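Local coordinates for protein similar to yteR (Bacilus subtilis) (Clostridium acetobutylicum, PDB 4WU0) that probably hydrolyses unsaturated rhamnogalacturonan oligosaccharides derived from pectin, as a glycoside hydrolase of family GH105, at residues Y272-G277 and G281-S286; G297-F302 and G349-A354. One frame throughout, in Å; residues are numbered along the deposited sequence.

Contact 1 (Y272-G277 and G281-S286); sequences YALLKG and GYLPES
The Schellman motif that ends helix 264-279 turns the chain at G281 and brings Y282 and L283 back over G277 of the last helical turns. The evidence is the positive phi of G281 and the bond from Y282 N to G277 O, five residues back. Y282 N lies 2.8 Å from G277 O, but the bond is weak, its N-H...O angle being only 123°. G277 O takes a second, straighter bond from L283 N at 3.1 Å, with an angle of 157° at the hydrogen. This donor stands above the carbonyl plane, 67° out of it. One helix-end oxygen thus receives two consecutive amides of the outgoing loop.

The L283 side chain packs back on the helix. Its CG is anti to its own carbonyl carbon, which lays the branch along the G277 backbone, with L283 CG 3.9 Å from G277 CA. L283 CD1 then reaches the preceding turn, 3.6 Å from L274 O, and makes looser contact with L274 CD2 at 4.4 Å. With no side chain on G277, the leucine packs straight onto the main chain. Y282 lies over the same carbonyl, its CB 3.7 Å from G277 O and its ring set obliquely to it. Beyond the turn, Y282 rests on I213 and E214 of helix 199-215, while N231 ND2 of helix 223-240 bonds to Y282 O.

The G277 carbonyl, buried at the end of a helix, is satisfied by main-chain N-H groups, and the L283 methyl lies beside the L274 carbonyl. L283 adds apolar packing on the G277 backbone. Both hydrogen bonds between the two segments join backbone atoms, so the return of the loop onto the helix does not depend on a polar side chain of either segment.

Contact 2 (G297-F302 and G349-A354); sequences GLINEF and GPFLLA
I299 meets F351 methyl to ring edge: the two side chains cross at about a right angle, and I299 CD1 comes in on the plane of the ring rather than over a face. The approach is tight, with I299 CD1 3.3 Å from F351 CZ and also 3.5 Å from F351 CE1, so the methyl sits against one side of the ring's far end. Two successive turns of the isoleucine chain, the first with chi1 -56°, put it there, although its CB does not point directly at the other helix. F351 extends to meet it, the ring carbon CG lying anti to the backbone N (chi1 -179°).

L298 comes to the same ring edge from a neighbouring position, its CB near the ring plane and 4.3 Å from F351 CE1. Both helices probably belong to the (alpha/alpha)6 barrel of six helical hairpins, as in GH105 and GH88 relatives. Their axes over these short segments run 142° apart in direction and come within 12.0 Å of each other at closest approach, a wide spacing bridged by the long F351 side chain. One turn on from F351, A354 faces the end of L298: L298 CD1 stops 4.3 Å from A354 CB. The helix carrying F351 is kinked at P350, whose ring nitrogen cannot give a bond to the preceding turn.

Helix 4-14 adds to the same interface, with Y4 against I299 and M8 against F351, while L298 also leans on S267 of helix 264-279.

In the fold
From the N terminus, contact 1 comes first: helix 264-279 ends and the loop before helix 288-302 folds back on it, closing a very short link of three residues. Contact 2 opens only afterwards. It brings helix 288-302 against helix 345-360, closing a 46-residue excursion through strands 303-305, 311-317 and 340-341 and helix 332-337. The two are therefore in series, neither nested nor crossed. Their centres lie about 17 Å apart, yet the first segment of contact 1 touches the second of contact 2: Y272 CD1 is 3.5 Å from L353 CB, and L275 CD1 is 3.6 Å from A354 O. Helix 264-279 thus packs directly against helix 345-360.

Contact 1 (Y272-G277 and G281-S286)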
loop_
_atom_site.group_PDB
_atom_site.type_symbol
_atom_site.label_atom_id
_atom_site.label_comp_id
_atom_site.label_asym_id
_atom_site.label_seq_id
_atom_site.Cartn_x
_atom_site.Cartn_y
_atom_site.Cartn_z
ATOM N N TYR A 272 3.306 10.107 0.657
ATOM C CA TYR A 272 4.021 9.382 1.703
ATOM C C TYR A 272 5.372 8.900 1.199
ATOM O O TYR A 272 6.381 9.077 1.867
ATOM C CB TYR A 272 3.183 8.193 2.150
ATOM C CG TYR A 272 3.927 7.172 2.986
ATOM C CD1 TYR A 272 4.183 7.397 4.327
ATOM C CD2 TYR A 272 4.384 5.996 2.424
ATOM C CE1 TYR A 272 4.848 6.452 5.097
ATOM C CE2 TYR A 272 5.039 5.047 3.181
ATOM C CZ TYR A 272 5.259 5.272 4.511
ATOM O OH TYR A 272 5.892 4.306 5.248
ATOM N N ALA A 273 5.378 8.248 0.045
ATOM C CA ALA A 273 6.629 7.742 -0.517
ATOM C C ALA A 273 7.628 8.860 -0.844
ATOM O O ALA A 273 8.838 8.688 -0.652
ATOM C CB ALA A 273 6.347 6.883 -1.740
ATOM N N LEU A 274 7.136 9.987 -1.352
ATOM C CA LEU A 274 8.011 11.132 -1.618
ATOM C C LEU A 274 8.654 11.603 -0.335
ATOM O O LEU A 274 9.874 11.824 -0.267
ATOM C CB LEU A 274 7.247 12.305 -2.243
ATOM C CG LEU A 274 6.677 12.165 -3.646
ATOM C CD1 LEU A 274 5.826 13.393 -3.995
ATOM C CD2 LEU A 274 7.789 12.007 -4.665
ATOM N N LEU A 275 7.831 11.797 0.688
ATOM C CA LEU A 275 8.302 12.334 1.953
ATOM C C LEU A 275 9.266 11.374 2.638
ATOM O O LEU A 275 10.338 11.763 3.094
ATOM C CB LEU A 275 7.137 12.661 2.886
ATOM C CG LEU A 275 6.344 13.927 2.499
ATOM C CD1 LEU A 275 4.999 13.918 3.212
ATOM C CD2 LEU A 275 7.114 15.205 2.789
ATOM N N LYS A 276 8.878 10.105 2.725
ATOM C CA LYS A 276 9.737 9.114 3.370
ATOM C C LYS A 276 11.022 8.889 2.582
ATOM O O LYS A 276 12.100 8.737 3.157
ATOM C CB LYS A 276 8.980 7.787 3.510
ATOM C CG LYS A 276 9.789 6.703 4.174
ATOM C CD LYS A 276 8.911 5.545 4.659
ATOM C CE LYS A 276 9.715 4.470 5.347
ATOM N NZ LYS A 276 8.834 3.517 6.046
ATOM N N GLY A 277 10.904 8.894 1.256
ATOM C CA GLY A 277 12.068 8.717 0.399
ATOM C C GLY A 277 13.078 9.833 0.593
ATOM O O GLY A 277 14.284 9.586 0.632
ATOM N N GLY A 281 16.874 9.551 2.467
ATOM C CA GLY A 281 17.937 9.817 1.507
ATOM C C GLY A 281 17.826 9.072 0.183
ATOM O O GLY A 281 18.756 9.153 -0.640
ATOM N N TYR A 282 16.711 8.364 -0.033
ATOM C CA TYR A 282 16.532 7.630 -1.274
ATOM C C TYR A 282 16.270 8.581 -2.424
ATOM O O TYR A 282 16.661 8.306 -3.562
ATOM C CB TYR A 282 15.384 6.619 -1.193
ATOM C CG TYR A 282 15.410 5.708 -0.001
ATOM C CD1 TYR A 282 16.588 5.405 0.644
ATOM C CD2 TYR A 282 14.238 5.140 0.477
ATOM C CE1 TYR A 282 16.596 4.571 1.742
ATOM C CE2 TYR A 282 14.239 4.316 1.560
ATOM C CZ TYR A 282 15.419 4.028 2.196
ATOM O OH TYR A 282 15.455 3.194 3.302
ATOM N N LEU A 283 15.620 9.700 -2.110
ATOM C CA LEU A 283 15.265 10.710 -3.092
ATOM C C LEU A 283 16.003 11.992 -2.708
ATOM O O LEU A 283 16.281 12.220 -1.518
ATOM C CB LEU A 283 13.758 10.956 -3.075
ATOM C CG LEU A 283 12.849 9.748 -3.309
ATOM C CD1 LEU A 283 11.384 10.106 -3.074
ATOM C CD2 LEU A 283 13.032 9.208 -4.728
ATOM N N PRO A 284 16.329 12.817 -3.697
ATOM C CA PRO A 284 17.124 14.012 -3.389
ATOM C C PRO A 284 16.384 15.058 -2.547
ATOM O O PRO A 284 15.158 15.208 -2.668
ATOM C CB PRO A 284 17.448 14.583 -4.777
ATOM C CG PRO A 284 16.392 14.070 -5.669
ATOM C CD PRO A 284 16.015 12.718 -5.137
ATOM N N GLU A 285 17.134 15.811 -1.745
ATOM C CA GLU A 285 16.539 16.796 -0.852
ATOM C C GLU A 285 15.879 17.927 -1.626
ATOM O O GLU A 285 15.044 18.664 -1.088
ATOM C CB GLU A 285 17.590 17.347 0.119
ATOM C CG GLU A 285 18.095 16.291 1.095
ATOM C CD GLU A 285 19.092 16.821 2.101
ATOM O OE1 GLU A 285 19.144 18.053 2.305
ATOM O OE2 GLU A 285 19.831 15.993 2.683
ATOM N N SER A 286 16.259 18.074 -2.891
ATOM C CA SER A 286 15.646 19.106 -3.731
ATOM C C SER A 286 14.137 18.874 -3.915
ATOM O O SER A 286 13.420 19.794 -4.323
ATOM C CB SER A 286 16.342 19.150 -5.088
ATOM O OG SER A 286 16.134 17.926 -5.773
#

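Contact 2 (G297-F302 and G349-A354)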
loop_
_atom_site.group_PDB
_atom_site.type_symbol
_atom_site.label_atom_id
_atom_site.label_comp_id
_atom_site.label_asym_id
_atom_site.label_seq_id
_atom_site.Cartn_x
_atom_site.Cartn_y
_atom_site.Cartn_z
ATOM N N GLY A 297 -1.757 19.778 -0.997
ATOM C CA GLY A 297 -2.752 19.463 -2.001
ATOM C C GLY A 297 -3.717 18.379 -1.567
ATOM O O GLY A 297 -4.896 18.411 -1.894
ATOM N N LEU A 298 -3.234 17.387 -0.831
ATOM C CA LEU A 298 -4.145 16.376 -0.290
ATOM C C LEU A 298 -5.221 17.023 0.599
ATOM O O LEU A 298 -6.405 16.675 0.550
ATOM C CB LEU A 298 -3.373 15.366 0.548
ATOM C CG LEU A 298 -2.236 14.593 -0.084
ATOM C CD1 LEU A 298 -1.590 13.727 0.980
ATOM C CD2 LEU A 298 -2.771 13.732 -1.197
ATOM N N ILE A 299 -4.803 17.925 1.464
ATOM C CA ILE A 299 -5.724 18.596 2.375
ATOM C C ILE A 299 -6.718 19.424 1.579
ATOM O O ILE A 299 -7.939 19.384 1.828
ATOM C CB ILE A 299 -4.980 19.540 3.337
ATOM C CG1 ILE A 299 -3.888 18.795 4.116
ATOM C CG2 ILE A 299 -5.942 20.239 4.286
ATOM C CD1 ILE A 299 -4.369 17.661 4.948
ATOM N N ASN A 300 -6.195 20.217 0.643
ATOM C CA ASN A 300 -7.049 21.089 -0.154
ATOM C C ASN A 300 -8.108 20.303 -0.946
ATOM O O ASN A 300 -9.274 20.686 -0.995
ATOM C CB ASN A 300 -6.214 21.923 -1.130
ATOM C CG ASN A 300 -5.338 22.941 -0.435
ATOM O OD1 ASN A 300 -5.616 23.356 0.691
ATOM N ND2 ASN A 300 -4.277 23.368 -1.118
ATOM N N GLU A 301 -7.706 19.214 -1.583
ATOM C CA GLU A 301 -8.613 18.500 -2.478
ATOM C C GLU A 301 -9.529 17.518 -1.768
ATOM O O GLU A 301 -10.645 17.251 -2.239
ATOM C CB GLU A 301 -7.832 17.722 -3.523
ATOM C CG GLU A 301 -6.993 18.575 -4.442
ATOM C CD GLU A 301 -7.783 19.627 -5.196
ATOM O OE1 GLU A 301 -8.888 19.314 -5.662
ATOM O OE2 GLU A 301 -7.289 20.761 -5.332
ATOM N N PHE A 302 -9.054 16.937 -0.671
ATOM C CA PHE A 302 -9.699 15.727 -0.142
ATOM C C PHE A 302 -10.237 15.816 1.294
ATOM O O PHE A 302 -11.014 14.956 1.707
ATOM C CB PHE A 302 -8.756 14.549 -0.252
ATOM C CG PHE A 302 -8.230 14.300 -1.642
ATOM C CD1 PHE A 302 -9.081 14.184 -2.725
ATOM C CD2 PHE A 302 -6.871 14.166 -1.851
ATOM C CE1 PHE A 302 -8.580 13.937 -3.975
ATOM C CE2 PHE A 302 -6.373 13.929 -3.114
ATOM C CZ PHE A 302 -7.222 13.793 -4.169
ATOM N N GLY A 349 -5.502 5.194 5.839
ATOM C CA GLY A 349 -4.179 4.766 6.271
ATOM C C GLY A 349 -3.060 5.550 5.622
ATOM O O GLY A 349 -2.197 6.093 6.304
ATOM N N PRO A 350 -3.047 5.596 4.281
ATOM C CA PRO A 350 -2.007 6.374 3.600
ATOM C C PRO A 350 -2.037 7.844 3.973
ATOM O O PRO A 350 -0.984 8.465 4.067
ATOM C CB PRO A 350 -2.342 6.164 2.114
ATOM C CG PRO A 350 -2.950 4.791 2.097
ATOM C CD PRO A 350 -3.769 4.707 3.345
ATOM N N PHE A 351 -3.218 8.407 4.190
ATOM C CA PHE A 351 -3.283 9.807 4.619
ATOM C C PHE A 351 -2.648 10.005 6.004
ATOM O O PHE A 351 -1.894 10.954 6.230
ATOM C CB PHE A 351 -4.709 10.361 4.597
ATOM C CG PHE A 351 -4.763 11.796 5.026
ATOM C CD1 PHE A 351 -4.424 12.791 4.145
ATOM C CD2 PHE A 351 -5.057 12.140 6.336
ATOM C CE1 PHE A 351 -4.407 14.136 4.555
ATOM C CE2 PHE A 351 -5.061 13.467 6.732
ATOM C CZ PHE A 351 -4.725 14.463 5.822
ATOM N N LEU A 352 -2.921 9.113 6.946
ATOM C CA LEU A 352 -2.267 9.171 8.243
ATOM C C LEU A 352 -0.757 9.084 8.116
ATOM O O LEU A 352 -0.024 9.817 8.784
ATOM C CB LEU A 352 -2.724 7.994 9.100
ATOM C CG LEU A 352 -4.141 8.041 9.656
ATOM C CD1 LEU A 352 -4.564 6.649 10.127
ATOM C CD2 LEU A 352 -4.172 9.035 10.811
ATOM N N LEU A 353 -0.291 8.148 7.283
ATOM C CA LEU A 353 1.142 7.938 7.101
ATOM C C LEU A 353 1.825 9.132 6.442
ATOM O O LEU A 353 2.914 9.542 6.860
ATOM C CB LEU A 353 1.406 6.649 6.296
ATOM C CG LEU A 353 0.967 5.375 7.018
ATOM C CD1 LEU A 353 0.969 4.169 6.064
ATOM C CD2 LEU A 353 1.889 5.083 8.201
ATOM N N ALA A 354 1.196 9.685 5.406
ATOM C CA ALA A 354 1.721 10.893 4.776
ATOM C C ALA A 354 1.777 12.032 5.775
ATOM O O ALA A 354 2.733 12.804 5.786
ATOM C CB ALA A 354 0.847 11.278 3.575
#